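Local structure of glucoamylase (Thermoanaerobacterium thermosaccharolyticum, 1LF6) at residues 17-23 and 222-226. The protein hydrolyses terminal alpha-1,4-linked glucose units from the non-reducing ends of glucan chains, releasing beta-D-glucose, and probably cleaves isomaltose as well. Sequence-based numbering, arbitrary orientation.
Sequences FNNISAV and HYDSA
Asp-224 reaches into the bend of 17-23 and receives two successive backbone N-H groups with its carboxylate. CB leaves the loop leading into strand 225-228; with CG lying between the backbone N and the carbonyl carbon (chi1 63°), the carboxylate is turned to the backbone N-H groups of Asn-19 and Ile-20, Asn-19 N being 3.5 Å from Asp-224 CG. Asp-224 OD1 takes the N-H of Asn-19 through its syn lone pair, 2.8 Å from Asn-19 N. Asp-224 OD1 also lies at the edge of the Phe-17 ring, 3.4 Å from Phe-17 CD2, and accepts a hydrogen bond from a water that also donates to Asn-19 OD1. Asp-224 OD2 accepts from Ile-20 N, 3.2 Å away and above the carboxylate plane. Asp-224 OD2 also lies 2.7 Å from Ile-20 O, an unfavourable approach of two acceptors. At the root of the side chain, Asp-224 N donates almost straight to Ile-20 O (2.9 Å, 173° at the hydrogen), closing the grip on Ile-20 from both ends of its backbone. With an alanine here, the N-H groups of Asn-19 and Ile-20 would probably lose their acceptor and the bend be left freer to shift. All this lies at the surface of the N-terminal beta-sandwich domain, away from the probable active site: 17-23 leaves strand 14-16 and crosses the start of strand 225-228, both of which pair with strand 166-173. Beyond the bend, Ala-22 N binds Ser-225 O at 2.8 Å, and a water donates to both Ser-225 O and Ala-22 O. Ala-22 also lays its CA over one face of the Tyr-223 ring, a CH-pi contact 3.6 Å from the centroid, while Ile-20 CG2 meets that ring at its edge. Val-23 CG2 touches the phenol end, and Ala-22 CB packs against Ala-226 CB, with Tyr-203 of strand 198-203 touching both alanines.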
loop_
_atom_site.group_PDB
_atom_site.type_symbol
_atom_site.label_atom_id
_atom_site.label_comp_id
_atom_site.label_asym_id
_atom_site.label_seq_id
_atom_site.Cartn_x
_atom_site.Cartn_y
_atom_site.Cartn_z
ATOM N N PHE A 17 -21.620 -32.041 -5.722
ATOM C CA PHE A 17 -22.133 -32.678 -6.927
ATOM C C PHE A 17 -21.409 -32.190 -8.175
ATOM O O PHE A 17 -21.121 -30.999 -8.312
ATOM C CB PHE A 17 -23.629 -32.395 -7.074
ATOM C CG PHE A 17 -23.984 -30.941 -6.946
ATOM C CD1 PHE A 17 -24.210 -30.374 -5.695
ATOM C CD2 PHE A 17 -24.071 -30.130 -8.072
ATOM C CE1 PHE A 17 -24.521 -29.023 -5.568
ATOM C CE2 PHE A 17 -24.380 -28.777 -7.955
ATOM C CZ PHE A 17 -24.605 -28.223 -6.700
ATOM N N ASN A 18 -21.112 -33.118 -9.079
ATOM C CA ASN A 18 -20.437 -32.782 -10.326
ATOM C C ASN A 18 -21.316 -33.238 -11.484
ATOM O O ASN A 18 -21.055 -34.251 -12.135
ATOM C CB ASN A 18 -19.060 -33.452 -10.388
ATOM C CG ASN A 18 -18.284 -33.071 -11.634
ATOM O OD1 ASN A 18 -18.376 -31.940 -12.112
ATOM N ND2 ASN A 18 -17.506 -34.011 -12.159
ATOM N N ASN A 19 -22.368 -32.465 -11.726
ATOM C CA ASN A 19 -23.326 -32.762 -12.775
ATOM C C ASN A 19 -22.821 -32.408 -14.169
ATOM O O ASN A 19 -23.004 -33.179 -15.114
ATOM C CB ASN A 19 -24.633 -32.019 -12.486
ATOM C CG ASN A 19 -25.245 -32.418 -11.151
ATOM O OD1 ASN A 19 -25.682 -31.564 -10.377
ATOM N ND2 ASN A 19 -25.285 -33.721 -10.878
ATOM N N ILE A 20 -22.186 -31.246 -14.296
ATOM C CA ILE A 20 -21.676 -30.796 -15.586
ATOM C C ILE A 20 -20.369 -30.014 -15.425
ATOM O O ILE A 20 -20.324 -28.990 -14.744
ATOM C CB ILE A 20 -22.707 -29.887 -16.291
ATOM C CG1 ILE A 20 -24.096 -30.529 -16.223
ATOM C CG2 ILE A 20 -22.309 -29.675 -17.747
ATOM C CD1 ILE A 20 -25.228 -29.522 -16.172
ATOM N N SER A 21 -19.307 -30.499 -16.057
ATOM C CA SER A 21 -18.014 -29.833 -15.979
ATOM C C SER A 21 -17.843 -28.861 -17.136
ATOM O O SER A 21 -18.350 -29.093 -18.233
ATOM C CB SER A 21 -16.885 -30.862 -16.003
ATOM O OG SER A 21 -16.998 -31.759 -14.919
ATOM N N ALA A 22 -17.136 -27.765 -16.881
ATOM C CA ALA A 22 -16.883 -26.766 -17.911
ATOM C C ALA A 22 -16.023 -27.414 -18.996
ATOM O O ALA A 22 -15.299 -28.377 -18.730
ATOM C CB ALA A 22 -16.164 -25.565 -17.305
ATOM N N VAL A 23 -16.098 -26.886 -20.214
ATOM C CA VAL A 23 -15.338 -27.442 -21.325
ATOM C C VAL A 23 -14.359 -26.458 -21.959
ATOM O O VAL A 23 -14.493 -25.245 -21.813
ATOM C CB VAL A 23 -16.285 -27.952 -22.435
ATOM C CG1 VAL A 23 -17.128 -29.102 -21.914
ATOM C CG2 VAL A 23 -17.181 -26.819 -22.906
ATOM N N HIS A 222 -24.417 -23.700 -17.276
ATOM C CA HIS A 222 -24.555 -23.813 -15.832
ATOM C C HIS A 222 -23.583 -24.847 -15.283
ATOM O O HIS A 222 -23.967 -25.757 -14.544
ATOM C CB HIS A 222 -25.993 -24.192 -15.470
ATOM C CG HIS A 222 -26.983 -23.098 -15.733
ATOM N ND1 HIS A 222 -27.027 -21.939 -14.987
ATOM C CD2 HIS A 222 -27.942 -22.971 -16.681
ATOM C CE1 HIS A 222 -27.969 -21.145 -15.464
ATOM N NE2 HIS A 222 -28.539 -21.748 -16.492
ATOM N N TYR A 223 -22.315 -24.692 -15.644
ATOM C CA TYR A 223 -21.270 -25.606 -15.204
ATOM C C TYR A 223 -21.095 -25.540 -13.695
ATOM O O TYR A 223 -21.242 -24.479 -13.093
ATOM C CB TYR A 223 -19.951 -25.248 -15.886
ATOM C CG TYR A 223 -20.026 -25.213 -17.395
ATOM C CD1 TYR A 223 -20.448 -26.329 -18.119
ATOM C CD2 TYR A 223 -19.636 -24.078 -18.103
ATOM C CE1 TYR A 223 -20.474 -26.314 -19.509
ATOM C CE2 TYR A 223 -19.658 -24.053 -19.490
ATOM C CZ TYR A 223 -20.074 -25.175 -20.188
ATOM O OH TYR A 223 -20.075 -25.161 -21.565
ATOM N N ASP A 224 -20.780 -26.677 -13.083
ATOM C CA ASP A 224 -20.580 -26.721 -11.641
ATOM C C ASP A 224 -19.197 -27.251 -11.295
ATOM O O ASP A 224 -18.945 -27.669 -10.164
ATOM C CB ASP A 224 -21.667 -27.579 -10.970
ATOM C CG ASP A 224 -21.639 -29.038 -11.414
ATOM O OD1 ASP A 224 -22.586 -29.775 -11.065
ATOM O OD2 ASP A 224 -20.681 -29.458 -12.100
ATOM N N SER A 225 -18.298 -27.216 -12.274
ATOM C CA SER A 225 -16.935 -27.698 -12.086
ATOM C C SER A 225 -16.000 -27.149 -13.163
ATOM O O SER A 225 -16.374 -27.049 -14.331
ATOM C CB SER A 225 -16.923 -29.230 -12.120
ATOM O OG SER A 225 -15.610 -29.746 -12.003
ATOM N N ALA A 226 -14.784 -26.790 -12.759
ATOM C CA ALA A 226 -13.785 -26.253 -13.682
ATOM C C ALA A 226 -12.458 -26.041 -12.956
ATOM O O ALA A 226 -12.430 -25.921 -11.728
ATOM C CB ALA A 226 -14.274 -24.934 -14.277
HETATM O O HOH W 1 -19.170 -29.356 -8.142
HETATM O O HOH W 2 -24.885 -28.668 -10.979
HETATM O O HOH W 3 -14.022 -28.585 -16.035
#